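Local coordinates for protein putative Nitroreductase (Desulfovibrio desulfuricans subsp. desulfuricans str. G20, PDB 3E39) that binds flavin mononucleotide and is probably an FMN-dependent oxidoreductase of the nitroreductase family, though its substrate is not established, at residues A[83-88]-A[143-148]; A[52-57]-A[78-83]. All blocks are in the same frame, centred on the assembly; numbering follows the deposited sequence.

Contact 1. Residues A[83-88]-A[143-148]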
loop_
_atom_site.group_PDB
_atom_site.type_symbol
_atom_site.label_atom_id
_atom_site.label_comp_id
_atom_site.label_asym_id
_atom_site.label_seq_id
_atom_site.Cartn_x
_atom_site.Cartn_y
_atom_site.Cartn_z
ATOM N N LEU A 83 -11.348 9.032 -6.560
ATOM C CA LEU A 83 -12.017 8.368 -5.461
ATOM C C LEU A 83 -11.784 6.861 -5.561
ATOM O O LEU A 83 -11.923 6.269 -6.644
ATOM C CB LEU A 83 -13.503 8.709 -5.422
ATOM C CG LEU A 83 -13.858 10.190 -5.407
ATOM C CD1 LEU A 83 -15.393 10.376 -5.357
ATOM C CD2 LEU A 83 -13.198 10.890 -4.253
ATOM N N VAL A 84 -11.386 6.262 -4.440
ATOM C CA VAL A 84 -11.110 4.839 -4.362
ATOM C C VAL A 84 -12.147 4.141 -3.483
ATOM O O VAL A 84 -12.435 4.585 -2.369
ATOM C CB VAL A 84 -9.712 4.620 -3.770
ATOM C CG1 VAL A 84 -9.307 3.134 -3.832
ATOM C CG2 VAL A 84 -8.702 5.527 -4.499
ATOM N N PHE A 85 -12.665 3.014 -3.974
ATOM C CA PHE A 85 -13.677 2.251 -3.270
ATOM C C PHE A 85 -13.353 0.760 -3.322
ATOM O O PHE A 85 -12.522 0.291 -4.115
ATOM C CB PHE A 85 -15.063 2.371 -3.942
ATOM C CG PHE A 85 -15.509 3.773 -4.189
ATOM C CD1 PHE A 85 -15.078 4.448 -5.322
ATOM C CD2 PHE A 85 -16.377 4.414 -3.313
ATOM C CE1 PHE A 85 -15.462 5.742 -5.555
ATOM C CE2 PHE A 85 -16.769 5.715 -3.554
ATOM C CZ PHE A 85 -16.318 6.375 -4.667
ATOM N N LEU A 86 -13.966 0.019 -2.415
ATOM C CA LEU A 86 -14.006 -1.424 -2.540
ATOM C C LEU A 86 -15.433 -1.777 -2.948
ATOM O O LEU A 86 -16.417 -1.223 -2.431
ATOM C CB LEU A 86 -13.682 -2.167 -1.247
ATOM C CG LEU A 86 -12.259 -2.047 -0.725
ATOM C CD1 LEU A 86 -12.144 -2.536 0.676
ATOM C CD2 LEU A 86 -11.324 -2.811 -1.654
ATOM N N ASP A 87 -15.527 -2.685 -3.903
ATOM C CA ASP A 87 -16.807 -3.261 -4.316
ATOM C C ASP A 87 -17.150 -4.305 -3.259
ATOM O O ASP A 87 -16.460 -5.314 -3.097
ATOM C CB ASP A 87 -16.667 -3.882 -5.694
ATOM C CG ASP A 87 -17.953 -4.553 -6.184
ATOM O OD1 ASP A 87 -18.790 -4.977 -5.377
ATOM O OD2 ASP A 87 -18.092 -4.710 -7.395
ATOM N N ARG A 88 -18.222 -4.073 -2.528
ATOM C CA ARG A 88 -18.622 -4.991 -1.453
ATOM C C ARG A 88 -18.890 -6.415 -1.919
ATOM O O ARG A 88 -18.701 -7.347 -1.140
ATOM C CB ARG A 88 -19.825 -4.446 -0.678
ATOM C CG ARG A 88 -19.495 -3.150 0.057
ATOM C CD ARG A 88 -20.654 -2.631 0.912
ATOM N NE ARG A 88 -20.355 -1.334 1.512
ATOM C CZ ARG A 88 -19.672 -1.149 2.644
ATOM N NH1 ARG A 88 -19.176 -2.173 3.324
ATOM N NH2 ARG A 88 -19.442 0.076 3.069
ATOM N N LEU A 143 -20.734 -0.107 -2.333
ATOM C CA LEU A 143 -19.357 0.368 -2.283
ATOM C C LEU A 143 -18.923 0.838 -0.906
ATOM O O LEU A 143 -19.719 1.454 -0.189
ATOM C CB LEU A 143 -19.259 1.551 -3.262
ATOM C CG LEU A 143 -19.555 1.303 -4.762
ATOM C CD1 LEU A 143 -19.756 2.657 -5.475
ATOM C CD2 LEU A 143 -18.471 0.448 -5.404
ATOM N N SER A 144 -17.682 0.503 -0.528
ATOM C CA SER A 144 -17.031 0.999 0.675
ATOM C C SER A 144 -16.056 2.080 0.195
ATOM O O SER A 144 -15.214 1.800 -0.648
ATOM C CB SER A 144 -16.266 -0.112 1.398
ATOM O OG SER A 144 -15.426 0.447 2.366
ATOM N N PHE A 145 -16.211 3.300 0.705
ATOM C CA PHE A 145 -15.409 4.427 0.316
ATOM C C PHE A 145 -14.110 4.346 1.096
ATOM O O PHE A 145 -14.126 4.450 2.321
ATOM C CB PHE A 145 -16.202 5.720 0.569
ATOM C CG PHE A 145 -15.491 6.994 0.191
ATOM C CD1 PHE A 145 -14.610 7.066 -0.890
ATOM C CD2 PHE A 145 -15.779 8.175 0.886
ATOM C CE1 PHE A 145 -13.976 8.260 -1.220
ATOM C CE2 PHE A 145 -15.165 9.375 0.532
ATOM C CZ PHE A 145 -14.268 9.420 -0.528
ATOM N N GLU A 146 -12.997 4.158 0.377
ATOM C CA GLU A 146 -11.686 3.957 1.013
ATOM C C GLU A 146 -10.783 5.187 1.143
ATOM O O GLU A 146 -10.106 5.349 2.163
ATOM C CB GLU A 146 -10.923 2.880 0.252
ATOM C CG GLU A 146 -11.633 1.569 0.195
ATOM C CD GLU A 146 -11.702 0.910 1.554
ATOM O OE1 GLU A 146 -10.632 0.586 2.130
ATOM O OE2 GLU A 146 -12.829 0.737 2.038
ATOM N N ALA A 147 -10.747 6.031 0.115
ATOM C CA ALA A 147 -9.847 7.190 0.091
ATOM C C ALA A 147 -10.136 8.075 -1.088
ATOM O O ALA A 147 -10.763 7.629 -2.040
ATOM C CB ALA A 147 -8.386 6.679 -0.058
ATOM N N ALA A 148 -9.665 9.324 -1.029
ATOM C CA ALA A 148 -9.671 10.216 -2.189
ATOM C C ALA A 148 -8.222 10.645 -2.373
ATOM O O ALA A 148 -7.569 10.941 -1.408
ATOM C CB ALA A 148 -10.544 11.457 -1.959
HETATM O O HOH W 1 -20.511 2.372 2.359
#

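Contact 2. Residues A[52-57]-A[78-83]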
loop_
_atom_site.group_PDB
_atom_site.type_symbol
_atom_site.label_atom_id
_atom_site.label_comp_id
_atom_site.label_asym_id
_atom_site.label_seq_id
_atom_site.Cartn_x
_atom_site.Cartn_y
_atom_site.Cartn_z
ATOM N N PHE A 52 -12.815 2.765 -8.949
ATOM C CA PHE A 52 -12.300 4.134 -9.022
ATOM C C PHE A 52 -13.269 5.065 -9.700
ATOM O O PHE A 52 -14.011 4.663 -10.616
ATOM C CB PHE A 52 -10.979 4.134 -9.791
ATOM C CG PHE A 52 -10.014 3.081 -9.302
ATOM C CD1 PHE A 52 -9.148 3.339 -8.266
ATOM C CD2 PHE A 52 -10.047 1.785 -9.826
ATOM C CE1 PHE A 52 -8.274 2.365 -7.809
ATOM C CE2 PHE A 52 -9.173 0.802 -9.343
ATOM C CZ PHE A 52 -8.283 1.112 -8.346
ATOM N N LEU A 53 -13.263 6.316 -9.248
ATOM C CA LEU A 53 -14.075 7.353 -9.864
ATOM C C LEU A 53 -13.236 8.612 -9.973
ATOM O O LEU A 53 -12.768 9.144 -8.967
ATOM C CB LEU A 53 -15.330 7.608 -9.047
ATOM C CG LEU A 53 -16.274 8.682 -9.605
ATOM C CD1 LEU A 53 -16.683 8.466 -11.068
ATOM C CD2 LEU A 53 -17.460 8.775 -8.673
ATOM N N VAL A 54 -13.063 9.091 -11.197
ATOM C CA VAL A 54 -12.282 10.304 -11.450
ATOM C C VAL A 54 -13.169 11.526 -11.423
ATOM O O VAL A 54 -14.223 11.545 -12.090
ATOM C CB VAL A 54 -11.557 10.206 -12.835
ATOM C CG1 VAL A 54 -10.786 11.500 -13.168
ATOM C CG2 VAL A 54 -10.623 8.963 -12.885
ATOM N N ILE A 55 -12.723 12.559 -10.676
ATOM C CA ILE A 55 -13.457 13.823 -10.578
ATOM C C ILE A 55 -12.485 14.955 -10.848
ATOM O O ILE A 55 -11.621 15.245 -10.009
ATOM C CB ILE A 55 -14.094 14.049 -9.180
ATOM C CG1 ILE A 55 -15.056 12.904 -8.814
ATOM C CG2 ILE A 55 -14.843 15.387 -9.134
ATOM C CD1 ILE A 55 -16.285 12.806 -9.650
ATOM N N ARG A 56 -12.595 15.577 -12.017
ATOM C CA ARG A 56 -11.741 16.731 -12.344
ATOM C C ARG A 56 -12.228 18.032 -11.723
ATOM O O ARG A 56 -13.366 18.142 -11.319
ATOM C CB ARG A 56 -11.589 16.899 -13.852
ATOM C CG ARG A 56 -10.776 15.783 -14.462
ATOM C CD ARG A 56 -10.573 15.979 -15.912
ATOM N NE ARG A 56 -9.556 15.098 -16.499
ATOM C CZ ARG A 56 -8.235 15.315 -16.482
ATOM N NH1 ARG A 56 -7.718 16.378 -15.861
ATOM N NH2 ARG A 56 -7.422 14.464 -17.103
ATOM N N ALA A 57 -11.338 19.016 -11.672
ATOM C CA ALA A 57 -11.610 20.307 -11.037
ATOM C C ALA A 57 -12.827 21.014 -11.621
ATOM O O ALA A 57 -13.562 21.721 -10.913
ATOM C CB ALA A 57 -10.383 21.204 -11.175
ATOM N N ALA A 78 -7.067 21.090 -6.105
ATOM C CA ALA A 78 -6.596 19.970 -6.915
ATOM C C ALA A 78 -7.096 20.075 -8.345
ATOM O O ALA A 78 -8.121 20.706 -8.600
ATOM C CB ALA A 78 -7.065 18.658 -6.301
ATOM N N LYS A 79 -6.353 19.505 -9.282
ATOM C CA LYS A 79 -6.792 19.472 -10.682
ATOM C C LYS A 79 -7.534 18.196 -10.990
ATOM O O LYS A 79 -8.412 18.175 -11.872
ATOM C CB LYS A 79 -5.620 19.660 -11.657
ATOM C CG LYS A 79 -4.849 20.956 -11.420
ATOM C CD LYS A 79 -5.758 22.182 -11.262
ATOM C CE LYS A 79 -5.041 23.297 -10.553
ATOM N NZ LYS A 79 -5.940 24.418 -10.160
ATOM N N VAL A 80 -7.184 17.127 -10.275
ATOM C CA VAL A 80 -7.920 15.876 -10.405
ATOM C C VAL A 80 -7.983 15.197 -9.031
ATOM O O VAL A 80 -7.054 15.292 -8.232
ATOM C CB VAL A 80 -7.289 14.930 -11.468
ATOM C CG1 VAL A 80 -5.878 14.517 -11.075
ATOM C CG2 VAL A 80 -8.202 13.686 -11.730
ATOM N N ILE A 81 -9.115 14.557 -8.764
ATOM C CA ILE A 81 -9.338 13.767 -7.567
ATOM C C ILE A 81 -9.739 12.350 -8.032
ATOM O O ILE A 81 -10.592 12.199 -8.928
ATOM C CB ILE A 81 -10.430 14.384 -6.678
ATOM C CG1 ILE A 81 -9.924 15.734 -6.122
ATOM C CG2 ILE A 81 -10.765 13.468 -5.494
ATOM C CD1 ILE A 81 -10.961 16.582 -5.455
ATOM N N ILE A 82 -9.091 11.328 -7.480
ATOM C CA ILE A 82 -9.445 9.949 -7.770
ATOM C C ILE A 82 -10.070 9.367 -6.485
ATOM O O ILE A 82 -9.424 9.285 -5.431
ATOM C CB ILE A 82 -8.235 9.082 -8.254
ATOM C CG1 ILE A 82 -7.675 9.600 -9.589
ATOM C CG2 ILE A 82 -8.655 7.571 -8.428
ATOM C CD1 ILE A 82 -6.345 8.945 -9.991
ATOM N N LEU A 83 -11.348 9.032 -6.560
ATOM C CA LEU A 83 -12.017 8.368 -5.461
ATOM C C LEU A 83 -11.784 6.861 -5.561
ATOM O O LEU A 83 -11.923 6.269 -6.644
ATOM C CB LEU A 83 -13.503 8.709 -5.422
ATOM C CG LEU A 83 -13.858 10.190 -5.407
ATOM C CD1 LEU A 83 -15.393 10.376 -5.357
ATOM C CD2 LEU A 83 -13.198 10.890 -4.253
HETATM O O HOH W 2 -8.725 18.919 -14.379
#

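Contact 1. Residues A[83-88]-A[143-148]
Leu-143, Phe-85 and Ser-144 give up the most surface where strands 83-87 and 143-148 run antiparallel. Phe-85, with CG anti to its carbonyl carbon (chi1 -52°), turns the CD2-CE2 side of its ring to two neighbours on strand 143-148: CD2 lies 4.1 Å from CB of Leu-143, and CE2 meets CD1 of Phe-145 at 3.7 Å. The two rings cross obliquely, their planes 32° apart. Leu-83 continues this apolar face, its CD2 resting 3.6 Å from CB of Ala-148; Leu-170 of the second subunit packs on both Phe-85 and Leu-143.

Ser-144 belongs to the other face. Its backbone pairs with Leu-86 in both directions, and the bond from Ser-144 N to Leu-86 O is nearly straight (170°). OG, anti to the backbone N, donates to OE2 of Glu-146 at 2.6 Å, while OE1 of that carboxylate is bonded to His-98 of helix 94-114, so both oxygens of a buried acid are satisfied. The Arg-88 chain, extended from CG to NE, brings one guanidinium face over Ser-144 CB, and a water links its NH2 to Leu-143 O; its NE is bonded chiefly to Pro-140 O.

Between Val-84 and Phe-85 the register slips by one. Val-84 O takes Glu-146 N at 2.8 Å and, more weakly, Ala-147 N at 3.3 Å, the signature of a classic beta bulge within the antiparallel sheet of the nitroreductase fold.

Contact 2. Residues A[52-57]-A[78-83]
Strand 52-56 lies antiparallel to strand 80-83, and most side chains along the pair are aliphatic. On one face Val-54 and Val-80 meet obliquely, methyl to methyl, with CG1 of Val-54 3.7 Å from CG2 of Val-80. Both of these methyls stand anti to their own backbone N. For Val-80 this leaves CG1 in the crowded position between N and the carbonyl carbon (chi1 63°). Phe-52 extends the same layer, its CD1 4.3 Å from CG2 of Ile-82, and helix 28-39 covers Phe-52 and Ile-82.

Ile-55, Ile-81 and Leu-83 occupy the opposite face beneath helix 61-66. Ile-55 and Ile-81 are paired directly across the strands, whereas CG1 of Ile-55 reaches diagonally to CD1 of Leu-83 at 4.3 Å. Backbone hydrogen bonds run both ways at Leu-53/Leu-83 and Ile-55/Ile-81. The one from Ile-55 N to Ile-81 O, 2.8 Å long, approaches almost along the C=O axis.

Where the strands end, Ala-57 N donates a hydrogen bond to Lys-79 O at 3.1 Å from above the carbonyl plane. A water gives the same oxygen a hydrogen bond at 2.6 Å and accepts one from Arg-56 NH1, whose guanidinium also forms a salt bridge with Asp-28. The chemistry thus divides: backbone hydrogen bonds set the register, hydrocarbon packing buries both faces, and polar groups gather at the partly exposed end beside Arg-56.

How the contacts relate
Contacts 1 and 2 lie on either side of strand 80-87 in one antiparallel sheet, which places that strand between 50-56 and 143-152. They share Leu-83, and their centres are 13 Å apart. Packing runs on from one to the other: Phe-85 CE1 lies 4.0 Å from Leu-53 CB, and Ala-148 CB 4.1 Å from Ile-81 CG2. Contact 1 is nearer the cofactor, with the side chain of Ala-147 about 7 Å from bound FMN and about 5 Å from FMN-binding Gly-123; in contact 2 the side chain of Ile-81 is about 11 Å from FMN. Both also touch the second subunit, so the sheet adjoins cofactor pocket and dimer interface.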